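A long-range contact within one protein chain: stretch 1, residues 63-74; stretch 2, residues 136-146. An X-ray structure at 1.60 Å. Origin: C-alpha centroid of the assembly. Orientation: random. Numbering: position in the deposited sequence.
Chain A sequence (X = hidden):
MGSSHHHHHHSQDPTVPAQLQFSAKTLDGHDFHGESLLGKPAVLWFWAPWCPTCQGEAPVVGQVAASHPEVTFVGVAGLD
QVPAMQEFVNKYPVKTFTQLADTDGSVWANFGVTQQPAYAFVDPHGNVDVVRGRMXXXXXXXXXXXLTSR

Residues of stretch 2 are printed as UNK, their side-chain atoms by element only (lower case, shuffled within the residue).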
ATOM      1  N   GLN A  63      -5.720   9.281   6.350  1.00 18.03           N
ATOM      2  CA  GLN A  63      -5.632  10.731   6.458  1.00 20.54           C
ATOM      3  C   GLN A  63      -4.573  11.287   5.512  1.00 19.08           C
ATOM      4  O   GLN A  63      -4.817  12.260   4.797  1.00 18.45           O
ATOM      5  CB  GLN A  63      -5.315  11.124   7.902  1.00 24.68           C
ATOM      6  CG  GLN A  63      -5.444  12.612   8.192  1.00 32.04           C
ATOM      7  CD  GLN A  63      -5.352  12.923   9.676  1.00 36.79           C
ATOM      8  OE1 GLN A  63      -5.441  14.081  10.088  1.00 39.66           O
ATOM      9  NE2 GLN A  63      -5.174  11.885  10.489  1.00 38.59           N
ATOM     10  N   VAL A  64      -3.392  10.674   5.500  1.00 15.89           N
ATOM     11  CA  VAL A  64      -2.328  11.147   4.624  1.00 15.79           C
ATOM     12  C   VAL A  64      -2.718  10.979   3.153  1.00 15.40           C
ATOM     13  O   VAL A  64      -2.422  11.840   2.323  1.00 15.73           O
ATOM     14  CB  VAL A  64      -0.988  10.413   4.920  1.00 15.58           C
ATOM     15  CG1 VAL A  64       0.101  10.889   3.972  1.00 16.61           C
ATOM     16  CG2 VAL A  64      -0.561  10.693   6.359  1.00 17.51           C
ATOM     17  N   ALA A  65      -3.392   9.878   2.832  1.00 15.69           N
ATOM     18  CA  ALA A  65      -3.824   9.635   1.464  1.00 14.68           C
ATOM     19  C   ALA A  65      -4.777  10.742   1.024  1.00 16.15           C
ATOM     20  O   ALA A  65      -4.656  11.269  -0.081  1.00 16.20           O
ATOM     21  CB  ALA A  65      -4.522   8.278   1.360  1.00 16.25           C
ATOM     22  N   ALA A  66      -5.713  11.087   1.900  1.00 16.26           N
ATOM     23  CA  ALA A  66      -6.697  12.126   1.599  1.00 18.37           C
ATOM     24  C   ALA A  66      -6.058  13.501   1.427  1.00 20.28           C
ATOM     25  O   ALA A  66      -6.506  14.309   0.608  1.00 22.61           O
ATOM     26  CB  ALA A  66      -7.734  12.177   2.706  1.00 17.36           C
ATOM     27  N   SER A  67      -5.009  13.762   2.201  1.00 18.39           N
ATOM     28  CA  SER A  67      -4.313  15.044   2.159  1.00 19.50           C
ATOM     29  C   SER A  67      -3.348  15.172   0.986  1.00 17.99           C
ATOM     30  O   SER A  67      -2.903  16.271   0.656  1.00 19.18           O
ATOM     31  CB  SER A  67      -3.548  15.255   3.463  1.00 21.05           C
ATOM     32  OG  SER A  67      -4.431  15.241   4.570  1.00 26.65           O
ATOM     33  N   HIS A  68      -3.025  14.053   0.347  1.00 17.09           N
ATOM     34  CA  HIS A  68      -2.101  14.088  -0.775  1.00 17.49           C
ATOM     35  C   HIS A  68      -2.624  13.372  -2.002  1.00 18.54           C
ATOM     36  O   HIS A  68      -2.134  12.304  -2.370  1.00 18.71           O
ATOM     37  CB  HIS A  68      -0.758  13.493  -0.356  1.00 16.92           C
ATOM     38  CG  HIS A  68      -0.083  14.273   0.721  1.00 19.44           C
ATOM     39  ND1 HIS A  68      -0.474  14.209   2.041  1.00 20.04           N
ATOM     40  CD2 HIS A  68       0.908  15.191   0.666  1.00 19.65           C
ATOM     41  CE1 HIS A  68       0.246  15.057   2.751  1.00 18.33           C
ATOM     42  NE2 HIS A  68       1.091  15.666   1.940  1.00 19.09           N
ATOM     43  N   PRO A  69      -3.625  13.966  -2.668  1.00 18.82           N
ATOM     44  CA  PRO A  69      -4.222  13.376  -3.868  1.00 20.46           C
ATOM     45  C   PRO A  69      -3.251  13.221  -5.037  1.00 20.64           C
ATOM     46  O   PRO A  69      -3.547  12.512  -5.998  1.00 23.62           O
ATOM     47  CB  PRO A  69      -5.385  14.321  -4.174  1.00 21.25           C
ATOM     48  CG  PRO A  69      -4.908  15.641  -3.625  1.00 20.43           C
ATOM     49  CD  PRO A  69      -4.290  15.234  -2.314  1.00 18.56           C
ATOM     50  N   GLU A  70      -2.091  13.868  -4.958  1.00 20.29           N
ATOM     51  CA  GLU A  70      -1.109  13.757  -6.033  1.00 21.39           C
ATOM     52  C   GLU A  70      -0.396  12.411  -5.937  1.00 20.29           C
ATOM     53  O   GLU A  70       0.202  11.943  -6.904  1.00 22.37           O
ATOM     54  CB  GLU A  70      -0.072  14.894  -5.963  1.00 22.84           C
ATOM     55  CG  GLU A  70       1.012  14.737  -4.892  1.00 24.25           C
ATOM     56  CD  GLU A  70       0.548  15.120  -3.498  1.00 25.80           C
ATOM     57  OE1 GLU A  70      -0.674  15.237  -3.280  1.00 23.96           O
ATOM     58  OE2 GLU A  70       1.415  15.297  -2.614  1.00 29.21           O
ATOM     59  N   VAL A  71      -0.470  11.793  -4.763  1.00 19.09           N
ATOM     60  CA  VAL A  71       0.182  10.510  -4.531  1.00 18.20           C
ATOM     61  C   VAL A  71      -0.802   9.354  -4.620  1.00 15.53           C
ATOM     62  O   VAL A  71      -1.887   9.397  -4.047  1.00 18.27           O
ATOM     63  CB  VAL A  71       0.856  10.482  -3.141  1.00 18.59           C
ATOM     64  CG1 VAL A  71       1.557   9.142  -2.922  1.00 19.44           C
ATOM     65  CG2 VAL A  71       1.841  11.628  -3.027  1.00 21.35           C
ATOM     66  N   THR A  72      -0.426   8.315  -5.352  1.00 16.03           N
ATOM     67  CA  THR A  72      -1.295   7.166  -5.479  1.00 14.92           C
ATOM     68  C   THR A  72      -0.997   6.213  -4.331  1.00 14.17           C
ATOM     69  O   THR A  72       0.107   5.678  -4.238  1.00 15.07           O
ATOM     70  CB  THR A  72      -1.073   6.447  -6.833  1.00 15.41           C
ATOM     71  OG1 THR A  72      -1.434   7.328  -7.907  1.00 16.97           O
ATOM     72  CG2 THR A  72      -1.918   5.182  -6.923  1.00 15.44           C
ATOM     73  N   PHE A  73      -1.963   6.044  -3.436  1.00 13.45           N
ATOM     74  CA  PHE A  73      -1.790   5.119  -2.320  1.00 12.95           C
ATOM     75  C   PHE A  73      -2.396   3.785  -2.714  1.00 13.62           C
ATOM     76  O   PHE A  73      -3.470   3.733  -3.323  1.00 13.56           O
ATOM     77  CB  PHE A  73      -2.472   5.631  -1.051  1.00 14.76           C
ATOM     78  CG  PHE A  73      -1.623   6.562  -0.246  1.00 16.96           C
ATOM     79  CD1 PHE A  73      -1.342   7.845  -0.705  1.00 18.51           C
ATOM     80  CD2 PHE A  73      -1.086   6.149   0.971  1.00 18.60           C
ATOM     81  CE1 PHE A  73      -0.535   8.705   0.039  1.00 18.84           C
ATOM     82  CE2 PHE A  73      -0.282   7.004   1.717  1.00 19.44           C
ATOM     83  CZ  PHE A  73      -0.008   8.284   1.249  1.00 19.53           C
ATOM     84  N   VAL A  74      -1.695   2.704  -2.383  1.00 11.26           N
ATOM     85  CA  VAL A  74      -2.174   1.369  -2.694  1.00 12.81           C
ATOM     86  C   VAL A  74      -1.991   0.475  -1.483  1.00 12.95           C
ATOM     87  O   VAL A  74      -0.865   0.246  -1.033  1.00 14.21           O
ATOM     88  CB  VAL A  74      -1.396   0.741  -3.875  1.00 13.51           C
ATOM     89  CG1 VAL A  74      -1.966  -0.642  -4.204  1.00 15.22           C
ATOM     90  CG2 VAL A  74      -1.467   1.642  -5.089  1.00 14.24           C
ATOM     91  N   UNK A 136       4.717   6.847  11.887  1.00 17.60           N
ATOM     92  CA  UNK A 136       3.885   7.895  12.444  1.00 18.78           C
ATOM     93  C   UNK A 136       3.305   8.734  11.318  1.00 16.98           C
ATOM     94  O   UNK A 136       3.786   8.696  10.181  1.00 17.10           O
ATOM     95  c   UNK A 136       4.713   8.797  13.352  1.00 19.25           C
ATOM     96  o   UNK A 136       5.701   9.471  12.598  1.00 21.13           O
ATOM     97  N   UNK A 137       2.278   9.510  11.643  1.00 18.17           N
ATOM     98  CA  UNK A 137       1.654  10.369  10.653  1.00 16.65           C
ATOM     99  C   UNK A 137       2.662  11.389  10.130  1.00 16.81           C
ATOM    100  O   UNK A 137       2.698  11.686   8.938  1.00 15.89           O
ATOM    101  c   UNK A 137      -0.356  11.869  10.234  1.00 24.53           C
ATOM    102  c   UNK A 137       0.442  11.083  11.257  1.00 18.59           C
ATOM    103  o   UNK A 137      -2.425  11.662  11.413  1.00 31.85           O
ATOM    104  c   UNK A 137      -1.665  12.395  10.783  1.00 27.36           C
ATOM    105  n   UNK A 137      -1.940  13.670  10.535  1.00 31.15           N
ATOM    106  N   UNK A 138       3.496  11.920  11.020  1.00 17.74           N
ATOM    107  CA  UNK A 138       4.494  12.893  10.603  1.00 18.15           C
ATOM    108  C   UNK A 138       5.527  12.292   9.662  1.00 15.74           C
ATOM    109  O   UNK A 138       5.881  12.901   8.653  1.00 14.84           O
ATOM    110  o   UNK A 138       4.423  14.491  13.852  1.00 28.93           O
ATOM    111  o   UNK A 138       3.472  15.132  11.983  1.00 26.78           O
ATOM    112  c   UNK A 138       4.298  14.440  12.609  1.00 25.94           C
ATOM    113  c   UNK A 138       5.202  13.512  11.818  1.00 20.96           C
ATOM    114  N   UNK A 139       6.022  11.097   9.975  1.00 13.68           N
ATOM    115  CA  UNK A 139       7.003  10.498   9.094  1.00 13.89           C
ATOM    116  C   UNK A 139       6.411  10.168   7.729  1.00 12.29           C
ATOM    117  O   UNK A 139       7.047  10.402   6.704  1.00 12.27           O
ATOM    118  c   UNK A 139       7.617   9.225   9.694  1.00 13.94           C
ATOM    119  c   UNK A 139       9.450   7.472   9.340  1.00 18.68           C
ATOM    120  o   UNK A 139       9.205   7.081  10.496  1.00 19.91           O
ATOM    121  o   UNK A 139      10.255   6.899   8.581  1.00 22.38           O
ATOM    122  c   UNK A 139       8.752   8.714   8.814  1.00 16.14           C
ATOM    123  N   UNK A 140       5.199   9.622   7.714  1.00 13.06           N
ATOM    124  CA  UNK A 140       4.558   9.267   6.450  1.00 13.14           C
ATOM    125  C   UNK A 140       4.363  10.535   5.624  1.00 12.15           C
ATOM    126  O   UNK A 140       4.647  10.560   4.426  1.00 13.69           O
ATOM    127  c   UNK A 140       1.188   7.332   5.981  1.00 12.32           C
ATOM    128  c   UNK A 140       2.437   8.064   5.496  1.00 12.60           C
ATOM    129  c   UNK A 140       3.211   8.582   6.716  1.00 12.05           C
ATOM    130  c   UNK A 140       3.313   7.138   4.656  1.00 14.84           C
ATOM    131  N   UNK A 141       3.910  11.599   6.279  1.00 13.93           N
ATOM    132  CA  UNK A 141       3.696  12.875   5.599  1.00 13.86           C
ATOM    133  C   UNK A 141       5.004  13.373   4.994  1.00 14.30           C
ATOM    134  O   UNK A 141       5.055  13.770   3.829  1.00 14.40           O
ATOM    135  o   UNK A 141       1.896  13.507   7.100  1.00 16.30           O
ATOM    136  c   UNK A 141       3.161  13.932   6.585  1.00 14.55           C
ATOM    137  c   UNK A 141       3.001  15.292   5.894  1.00 15.83           C
ATOM    138  N   UNK A 142       6.073  13.350   5.786  1.00 12.85           N
ATOM    139  CA  UNK A 142       7.372  13.800   5.295  1.00 14.14           C
ATOM    140  C   UNK A 142       7.921  12.929   4.163  1.00 14.51           C
ATOM    141  O   UNK A 142       8.510  13.442   3.213  1.00 16.10           O
ATOM    142  c   UNK A 142       8.762  14.797   8.762  1.00 18.47           C
ATOM    143  n   UNK A 142       8.000  16.607  11.861  1.00 21.10           N
ATOM    144  c   UNK A 142       8.052  14.992   7.435  1.00 16.41           C
ATOM    145  n   UNK A 142       8.346  15.801   9.735  1.00 21.04           N
ATOM    146  c   UNK A 142       8.364  13.866   6.459  1.00 15.16           C
ATOM    147  n   UNK A 142       8.841  14.487  11.556  1.00 18.41           N
ATOM    148  c   UNK A 142       8.400  15.633  11.050  1.00 19.67           C
ATOM    149  N   UNK A 143       7.732  11.614   4.250  1.00 14.66           N
ATOM    150  CA  UNK A 143       8.219  10.739   3.189  1.00 14.35           C
ATOM    151  C   UNK A 143       7.417  10.959   1.905  1.00 14.26           C
ATOM    152  O   UNK A 143       7.975  11.000   0.808  1.00 16.71           O
ATOM    153  c   UNK A 143       9.258   8.871   4.569  1.00 20.48           C
ATOM    154  c   UNK A 143       8.140   9.275   3.622  1.00 15.41           C
ATOM    155  n   UNK A 143      10.236   6.961   5.795  1.00 24.03           N
ATOM    156  c   UNK A 143       9.208   7.385   4.850  1.00 23.00           C
ATOM    157  n   UNK A 143      12.327   6.232   6.401  1.00 25.70           N
ATOM    158  c   UNK A 143      11.472   6.602   5.459  1.00 25.02           C
ATOM    159  n   UNK A 143      11.854   6.596   4.187  1.00 24.62           N
ATOM    160  N   UNK A 144       6.110  11.125   2.054  1.00 15.58           N
ATOM    161  CA  UNK A 144       5.256  11.364   0.903  1.00 17.73           C
ATOM    162  C   UNK A 144       5.638  12.680   0.233  1.00 18.35           C
ATOM    163  O   UNK A 144       5.701  12.761  -0.995  1.00 19.50           O
ATOM    164  c   UNK A 144       3.771  11.383   1.321  1.00 18.06           C
ATOM    165  c   UNK A 144       3.326   9.964   1.666  1.00 19.07           C
ATOM    166  c   UNK A 144       2.907  11.939   0.201  1.00 21.84           C
ATOM    167  N   UNK A 145       5.905  13.710   1.031  1.00 18.60           N
ATOM    168  CA  UNK A 145       6.290  15.001   0.470  1.00 20.39           C
ATOM    169  C   UNK A 145       7.606  14.881  -0.294  1.00 20.45           C
ATOM    170  O   UNK A 145       7.791  15.510  -1.340  1.00 21.25           O
ATOM    171  o   UNK A 145       7.529  15.697   2.444  1.00 30.32           O
ATOM    172  c   UNK A 145       5.204  16.198   2.378  1.00 19.31           C
ATOM    173  c   UNK A 145       6.460  16.070   1.568  1.00 21.46           C
ATOM    174  N   UNK A 146       8.518  14.066   0.230  1.00 19.15           N
ATOM    175  CA  UNK A 146       9.818  13.874  -0.400  1.00 21.30           C
ATOM    176  C   UNK A 146       9.709  13.257  -1.792  1.00 20.86           C
ATOM    177  O   UNK A 146      10.563  13.490  -2.641  1.00 22.70           O
ATOM    178  c   UNK A 146      10.703  13.006   0.487  1.00 22.08           C
TER
HETATM  179  O   HOH W   1       4.532  14.197  -3.347  1.00 32.49           O

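Position 136 carries one carbon and then one oxygen, the pattern of a hydroxymethyl group, and reaches nothing on stretch 1. The oxygen accepts from the backbone N of position 139 at 3.1 Å, capping the helix that follows; this is Ser136. Position 137 has three carbons in line, the third bearing one oxygen and one nitrogen, a terminal amide one carbon longer than asparagine: Gln137. Its OE1 lies 2.9 Å from Gln63 NE2, but the poor angle rules out counting this approach as a hydrogen bond.

At position 138, two carbons end in two oxygens, with no contact across the interface: Asp138. Position 139 adds one carbon to that pattern and also stays out of reach, so it is Glu139. Position 140 has four carbons, forked at the second, which distinguishes Leu140 from an isoleucine forked at the first. Its CD2 packs 3.8 Å from Val64 CG2.

Position 141 is branched at CB into one oxygen and one carbon: Thr141. OG1 donates to Gln137 O at 2.7 Å, a bond within its own helix, while CG2 lies 4.2 Å from His68 CE1. Positions 142 and 143 each show three carbons, a nitrogen, and a carbon carrying two more nitrogens, the guanidinium signature of Arg142 and Arg143. Neither touches stretch 1; Arg143 NE instead forms a salt bridge with Glu139 OE2 at 2.8 Å.

Position 144 has three carbons, two of them branching from CB, hence Val144. CG1 is 3.4 Å from Val71 CG2, and CG2 is 3.8 Å from Phe73 CZ. Position 145 repeats the branched carbon-and-oxygen pattern; this is Thr145, whose OG1 donates to Arg142 O at 2.6 Å. Position 146 has a single side-chain carbon and no contact: Ala146.

The contact is built on apolar packing, with no direct hydrogen bond between the stretches and 442 Å² buried in total. The helices run at 33° to each other, their axes approaching to 10.3 Å. Val64 enters a hole formed by Gln137, Leu140, Thr141 and Val144, three of them spaced along one side of the helix at i, i+3 and i+7. Beyond it, Val144 meets the chain after the first helix ends. The His68 ring is tethered by ND1 donating to Val64 O at 3.1 Å, and Val144 CG1 makes an off-centre CH-pi contact with it, 4.2 Å from the centroid of the His68 ring. A water donates to Val144 O at 3.0 Å and weakly to Glu70 OE2 at 3.4 Å, adding a polar link beside this packing.

Stretch 2 (136-146) SQDELTRRVTA
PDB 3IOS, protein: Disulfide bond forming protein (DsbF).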